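Local coordinates for 2-dehydropantoate 2-reductase (Enterococcus faecium, PDB 3WFI), which acts as an NAD-dependent D-mandelate dehydrogenase of the ketopantoate reductase family, and may also reduce 2-dehydropantoate to pantoate, at residues 201-204 with 205-209; 33-36 with 37-41; 154-157 with 158-161. All coordinates share one frame; numbering follows the deposited sequence.

Interaction 1 of 3, residues 201-204 with 205-209; sequences LDVN and MAELG
Met205 opens a short helix directly behind its N-cap residue Asn204, and its side chain packs on Met194 and Cys198 of helix 194-201. At Ala206 the methyl group rests against the cap: CB is 3.7 Å from Asn204 OD1, a plain van der Waals approach. Glu207 carries the main exchange, a capping box with one bond in each direction. Its backbone N donates to Asn204 OD1 at 2.7 Å, almost straight on to the amide oxygen (C=O...donor angle 177°). The amide reaches forward because Asn204 CG sits between its own backbone N and carbonyl carbon (chi1 62°). In return, Glu207 OE1 accepts from Asn204 N at 3.1 Å on the anti side of the carboxylate, somewhat out of its plane. The two side chains cross at about a right angle, with amide and carboxylate planes 38° apart, and the aliphatic part of Glu207 crosses Val203 at a slant, CB to CB at 3.8 Å. Leu208 N closes the first helical turn on Asn204 O at 3.0 Å, so Asn204 is gripped through its N-H, its carbonyl and its side-chain oxygen. Val203 CG2 meets Leu208 CB at 3.9 Å, while the Leu208 CD1 methyl touches Leu201 CD1 at 3.8 Å, the leucines crossing near a right angle. Gly209 continues the helix by donating its backbone N-H to Met205 O. The loop begins where Asp202 turns to positive phi and ends helix 194-201; against that helix Leu208 packs on Leu197 and Cys198. On the dimer side, helix 293-308 of the second subunit covers the loop: its Lys305 NZ bonds Leu201 O, and its Ser308 packs on Val203.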
loop_
_atom_site.group_PDB
_atom_site.type_symbol
_atom_site.label_atom_id
_atom_site.label_comp_id
_atom_site.label_asym_id
_atom_site.label_seq_id
_atom_site.Cartn_x
_atom_site.Cartn_y
_atom_site.Cartn_z
ATOM N N LEU B 201 -7.441 -0.333 4.876
ATOM C CA LEU B 201 -8.517 -1.181 4.319
ATOM C C LEU B 201 -9.900 -0.905 4.914
ATOM O O LEU B 201 -10.910 -1.382 4.379
ATOM C CB LEU B 201 -8.159 -2.656 4.474
ATOM C CG LEU B 201 -6.972 -3.118 3.630
ATOM C CD1 LEU B 201 -6.437 -4.465 4.099
ATOM C CD2 LEU B 201 -7.365 -3.172 2.159
ATOM N N ASP B 202 -9.944 -0.129 5.994
ATOM C CA ASP B 202 -11.187 0.201 6.700
ATOM C C ASP B 202 -11.860 -1.046 7.262
ATOM O O ASP B 202 -13.012 -1.359 6.931
ATOM C CB ASP B 202 -12.154 0.998 5.809
ATOM C CG ASP B 202 -13.298 1.623 6.608
ATOM O OD1 ASP B 202 -13.150 1.801 7.833
ATOM O OD2 ASP B 202 -14.352 1.924 6.022
ATOM N N VAL B 203 -11.135 -1.751 8.121
ATOM C CA VAL B 203 -11.598 -3.012 8.685
ATOM C C VAL B 203 -11.134 -3.102 10.120
ATOM O O VAL B 203 -10.133 -2.492 10.488
ATOM C CB VAL B 203 -11.047 -4.233 7.884
ATOM C CG1 VAL B 203 -11.705 -4.335 6.519
ATOM C CG2 VAL B 203 -9.528 -4.176 7.724
ATOM N N ASN B 204 -11.843 -3.867 10.940
ATOM C CA ASN B 204 -11.315 -4.240 12.247
ATOM C C ASN B 204 -10.323 -5.384 12.057
ATOM O O ASN B 204 -10.131 -5.868 10.942
ATOM C CB ASN B 204 -12.436 -4.577 13.262
ATOM C CG ASN B 204 -13.290 -5.759 12.846
ATOM O OD1 ASN B 204 -12.859 -6.636 12.109
ATOM N ND2 ASN B 204 -14.515 -5.783 13.323
ATOM N N MET B 205 -9.708 -5.839 13.138
ATOM C CA MET B 205 -8.661 -6.838 13.013
ATOM C C MET B 205 -9.202 -8.195 12.573
ATOM O O MET B 205 -8.572 -8.886 11.770
ATOM C CB MET B 205 -7.850 -6.920 14.305
ATOM C CG MET B 205 -6.907 -5.729 14.406
ATOM S SD MET B 205 -6.017 -5.559 15.939
ATOM C CE MET B 205 -7.303 -4.936 17.025
ATOM N N ALA B 206 -10.380 -8.565 13.076
ATOM C CA ALA B 206 -11.040 -9.785 12.622
ATOM C C ALA B 206 -11.348 -9.759 11.124
ATOM O O ALA B 206 -11.150 -10.758 10.437
ATOM C CB ALA B 206 -12.316 -10.038 13.410
ATOM N N GLU B 207 -11.847 -8.636 10.617
ATOM C CA GLU B 207 -12.145 -8.542 9.183
ATOM C C GLU B 207 -10.856 -8.573 8.338
ATOM O O GLU B 207 -10.818 -9.158 7.254
ATOM C CB GLU B 207 -12.986 -7.305 8.870
ATOM C CG GLU B 207 -14.405 -7.295 9.462
ATOM C CD GLU B 207 -15.085 -5.924 9.433
ATOM O OE1 GLU B 207 -14.398 -4.867 9.505
ATOM O OE2 GLU B 207 -16.341 -5.901 9.368
ATOM N N LEU B 208 -9.793 -7.967 8.844
ATOM C CA LEU B 208 -8.508 -8.069 8.158
ATOM C C LEU B 208 -8.101 -9.545 8.031
ATOM O O LEU B 208 -7.723 -10.014 6.942
ATOM C CB LEU B 208 -7.442 -7.266 8.905
ATOM C CG LEU B 208 -6.007 -7.401 8.414
ATOM C CD1 LEU B 208 -5.864 -6.941 6.967
ATOM C CD2 LEU B 208 -5.087 -6.624 9.338
ATOM N N GLY B 209 -8.218 -10.277 9.140
ATOM C CA GLY B 209 -7.860 -11.688 9.178
ATOM C C GLY B 209 -8.681 -12.590 8.276
ATOM O O GLY B 209 -8.202 -13.628 7.846
#

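Interaction 2 of 3, residues 33-36 with 37-41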
loop_
_atom_site.group_PDB
_atom_site.type_symbol
_atom_site.label_atom_id
_atom_site.label_comp_id
_atom_site.label_asym_id
_atom_site.label_seq_id
_atom_site.Cartn_x
_atom_site.Cartn_y
_atom_site.Cartn_z
ATOM N N ALA B 33 1.679 24.128 30.747
ATOM C CA ALA B 33 1.947 25.345 31.526
ATOM C C ALA B 33 1.226 25.409 32.868
ATOM O O ALA B 33 1.815 25.828 33.861
ATOM C CB ALA B 33 1.613 26.585 30.705
ATOM N N GLU B 34 -0.039 25.005 32.901
ATOM C CA GLU B 34 -0.820 25.047 34.142
ATOM C C GLU B 34 -0.295 24.015 35.144
ATOM O O GLU B 34 -0.357 24.225 36.358
ATOM C CB GLU B 34 -2.294 24.753 33.877
ATOM C CG GLU B 34 -2.976 25.558 32.779
ATOM C CD GLU B 34 -4.368 25.022 32.466
ATOM O OE1 GLU B 34 -4.980 24.382 33.362
ATOM O OE2 GLU B 34 -4.844 25.232 31.323
ATOM N N HIS B 35 0.178 22.886 34.613
ATOM C CA HIS B 35 0.792 21.809 35.410
ATOM C C HIS B 35 2.069 22.307 36.074
ATOM O O HIS B 35 2.260 22.144 37.274
ATOM C CB HIS B 35 1.125 20.630 34.493
ATOM C CG HIS B 35 1.463 19.356 35.209
ATOM N ND1 HIS B 35 0.742 18.888 36.283
ATOM C CD2 HIS B 35 2.417 18.429 34.969
ATOM C CE1 HIS B 35 1.249 17.737 36.690
ATOM N NE2 HIS B 35 2.267 17.437 35.907
ATOM N N VAL B 36 2.920 22.936 35.266
ATOM C CA VAL B 36 4.191 23.476 35.726
ATOM C C VAL B 36 3.960 24.537 36.808
ATOM O O VAL B 36 4.587 24.497 37.867
ATOM C CB VAL B 36 5.005 24.065 34.547
ATOM C CG1 VAL B 36 6.250 24.793 35.045
ATOM C CG2 VAL B 36 5.397 22.965 33.566
ATOM N N GLN B 37 3.053 25.472 36.538
ATOM C CA GLN B 37 2.784 26.583 37.449
ATOM C C GLN B 37 2.198 26.103 38.778
ATOM O O GLN B 37 2.574 26.598 39.842
ATOM C CB GLN B 37 1.840 27.592 36.776
ATOM C CG GLN B 37 1.647 28.890 37.541
ATOM C CD GLN B 37 2.932 29.662 37.691
ATOM O OE1 GLN B 37 3.596 29.981 36.705
ATOM N NE2 GLN B 37 3.297 29.959 38.927
ATOM N N GLN B 38 1.282 25.138 38.723
ATOM C CA GLN B 38 0.674 24.603 39.952
ATOM C C GLN B 38 1.722 23.949 40.846
ATOM O O GLN B 38 1.756 24.200 42.047
ATOM C CB GLN B 38 -0.498 23.648 39.657
ATOM C CG GLN B 38 -1.823 24.370 39.475
ATOM C CD GLN B 38 -2.166 25.274 40.629
ATOM O OE1 GLN B 38 -2.338 24.812 41.762
ATOM N NE2 GLN B 38 -2.299 26.562 40.353
ATOM N N ILE B 39 2.597 23.143 40.244
ATOM C CA ILE B 39 3.673 22.477 40.986
ATOM C C ILE B 39 4.696 23.494 41.511
ATOM O O ILE B 39 5.188 23.346 42.615
ATOM C CB ILE B 39 4.362 21.376 40.139
ATOM C CG1 ILE B 39 3.362 20.248 39.856
ATOM C CG2 ILE B 39 5.593 20.819 40.859
ATOM C CD1 ILE B 39 3.765 19.294 38.755
ATOM N N LYS B 40 5.002 24.526 40.731
ATOM C CA LYS B 40 5.894 25.584 41.206
ATOM C C LYS B 40 5.319 26.232 42.464
ATOM O O LYS B 40 6.012 26.361 43.467
ATOM C CB LYS B 40 6.125 26.660 40.134
ATOM C CG LYS B 40 7.219 26.344 39.126
ATOM C CD LYS B 40 7.335 27.458 38.094
ATOM C CE LYS B 40 8.341 27.126 37.002
ATOM N NZ LYS B 40 8.235 28.040 35.824
ATOM N N GLU B 41 4.046 26.614 42.411
ATOM C CA GLU B 41 3.417 27.350 43.515
ATOM C C GLU B 41 3.070 26.499 44.733
ATOM O O GLU B 41 3.223 26.953 45.859
ATOM C CB GLU B 41 2.151 28.062 43.034
ATOM C CG GLU B 41 2.426 29.297 42.195
ATOM C CD GLU B 41 1.140 29.947 41.694
ATOM O OE1 GLU B 41 0.972 30.125 40.467
ATOM O OE2 GLU B 41 0.289 30.286 42.546
#
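Helix 33-42, which follows strand 25-30 in the nucleotide-binding Rossmann domain, brings His35 and Ile39 together one turn apart on its buried side. Ile39 CD1 stands over one face of the imidazole in a CH-pi contact, 3.8 Å from the ring centroid and 17° off the normal, shifted toward the rim so that CE1 is nearest at 3.6 Å. With CG of His35 anti to the backbone N (chi1 -167°), the ring lies beside the carbonyl carbon, on the side where the next turn brings Ile39. Val36 and Lys40 run side by side in the same direction: Val36 CG1 meets Lys40 CE at 3.7 Å, aliphatic against aliphatic. Four backbone bonds tie Gln37, Gln38, Ile39 and Lys40 to the residues four back; Gln37 NE2 also reaches Glu41 OE1 at 2.8 Å, bent at 138°. Asp30, which binds NAD(+), packs against both His35 and Val36. Both ring nitrogens of His35 are engaged, NE2 with Ala8 O and ND1 with Gly137 N. A carbonyl at one nitrogen and an N-H at the other are consistent with a neutral ring protonated at NE2, its rotation fixed beside the nucleotide-binding site.

Interaction 3 of 3, residues 154-157 with 158-161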
loop_
_atom_site.group_PDB
_atom_site.type_symbol
_atom_site.label_atom_id
_atom_site.label_comp_id
_atom_site.label_asym_id
_atom_site.label_seq_id
_atom_site.Cartn_x
_atom_site.Cartn_y
_atom_site.Cartn_z
ATOM N N ASP B 154 26.769 -2.281 23.960
ATOM C CA ASP B 154 27.506 -3.514 24.235
ATOM C C ASP B 154 28.274 -3.357 25.523
ATOM O O ASP B 154 28.863 -2.306 25.764
ATOM C CB ASP B 154 28.527 -3.796 23.116
ATOM C CG ASP B 154 27.888 -4.148 21.782
ATOM O OD1 ASP B 154 26.741 -4.649 21.719
ATOM O OD2 ASP B 154 28.576 -3.959 20.766
ATOM N N GLY B 155 28.249 -4.387 26.361
ATOM C CA GLY B 155 29.040 -4.404 27.582
ATOM C C GLY B 155 28.530 -3.539 28.724
ATOM O O GLY B 155 29.232 -3.371 29.722
ATOM N N LYS B 156 27.306 -3.025 28.607
ATOM C CA LYS B 156 26.742 -2.163 29.630
ATOM C C LYS B 156 25.693 -2.875 30.502
ATOM O O LYS B 156 24.866 -2.216 31.133
ATOM C CB LYS B 156 26.134 -0.914 28.990
ATOM C CG LYS B 156 27.083 -0.103 28.112
ATOM C CD LYS B 156 28.374 0.342 28.809
ATOM C CE LYS B 156 28.145 1.292 29.970
ATOM N NZ LYS B 156 27.608 2.619 29.550
ATOM N N GLU B 157 25.748 -4.209 30.570
ATOM C CA GLU B 157 24.824 -4.979 31.417
ATOM C C GLU B 157 24.989 -4.635 32.902
ATOM O O GLU B 157 24.002 -4.467 33.610
ATOM C CB GLU B 157 25.001 -6.499 31.221
ATOM C CG GLU B 157 24.370 -7.053 29.952
ATOM C CD GLU B 157 25.166 -6.774 28.684
ATOM O OE1 GLU B 157 26.388 -6.513 28.765
ATOM O OE2 GLU B 157 24.555 -6.825 27.591
ATOM N N ALA B 158 26.234 -4.550 33.366
ATOM C CA ALA B 158 26.530 -4.195 34.754
ATOM C C ALA B 158 25.990 -2.811 35.092
ATOM O O ALA B 158 25.362 -2.626 36.131
ATOM C CB ALA B 158 28.034 -4.254 35.013
ATOM N N ALA B 159 26.188 -1.864 34.184
ATOM C CA ALA B 159 25.631 -0.526 34.335
ATOM C C ALA B 159 24.083 -0.531 34.388
ATOM O O ALA B 159 23.484 0.203 35.162
ATOM C CB ALA B 159 26.131 0.381 33.225
ATOM N N ALA B 160 23.454 -1.358 33.562
ATOM C CA ALA B 160 21.996 -1.489 33.569
ATOM C C ALA B 160 21.511 -2.073 34.895
ATOM O O ALA B 160 20.483 -1.649 35.429
ATOM C CB ALA B 160 21.530 -2.346 32.399
ATOM N N LYS B 161 22.259 -3.039 35.429
ATOM C CA LYS B 161 21.909 -3.654 36.711
ATOM C C LYS B 161 22.007 -2.655 37.862
ATOM O O LYS B 161 21.150 -2.651 38.752
ATOM C CB LYS B 161 22.747 -4.913 36.971
ATOM C CG LYS B 161 22.319 -6.087 36.095
ATOM C CD LYS B 161 23.301 -7.247 36.148
ATOM C CE LYS B 161 22.941 -8.309 35.118
ATOM N NZ LYS B 161 23.949 -9.408 35.056
HETATM O O HOH W 1 28.513 -1.974 32.382
HETATM O O HOH W 2 28.542 -5.261 31.968
#
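Lys156 O receives Ala160 N and Glu157 O receives Lys161 N, each at 2.9 Å: these i to i+4 bonds start helix 157-168, with Lys156 in the N-cap position. The chain arrives through Gly155 at positive phi (75°), and two waters link the Gly155 carbonyl to the helix start. Water 1 donates to Gly155 O and accepts from Ala159 N at 2.9 Å; water 2 donates to the same oxygen and accepts from Ala158 N at 2.8 Å. One loop carbonyl therefore serves two N-H groups of the first turn by relay, the task that a capping side chain performs in other helices. The N-cap side chain itself goes elsewhere. All four side-chain torsions of Lys156 lie near -60°, and this coil lays CE on the Ala159 methyl, CE to CB at 3.9 Å, while NZ ends on Glu120 O. The CB of Ala160 points back toward the first turn, 3.5 Å from Glu157 O. Lys161 keeps an extended chain beyond CG, its CG passing 3.4 Å from the same Glu157 O. At the other end of Glu157, OE2 makes a weak hydrogen bond to Asn151 ND2. The helix start lies against the large sheet, where Tyr123 of strand 122-127 touches Lys156, Ala159 and Ala160. Strand 147-151, which the loop has just left, packs Leu149 and Asn151 on Ala160. On strand 174-176, the edge strand of this sheet within the chain, Phe176 meets Glu157 and Ala160 and receives Lys161 in a cation-pi contact.

Overall arrangement
The three contacts are all local to helices, but their settings differ. Interaction 1 is buried, in the C-terminal helical part of the chain and at the dimer interface; interactions 2 and 3 belong to helices beside strands of the eight-stranded sheet, the former partly buried and beside the NAD(+) site, the latter at the surface. Two of them solve the same problem, the start of a helix: 201-209 with reciprocal side-chain bonds, 154-161 with water. Residues 33-41 lie within a helix already begun, where a ring-methyl contact is added to the regular backbone bonds. None touches another; centres of interactions 1 and 2 are 44 Å apart, and interactions 1 and 3 flank the chain's centre.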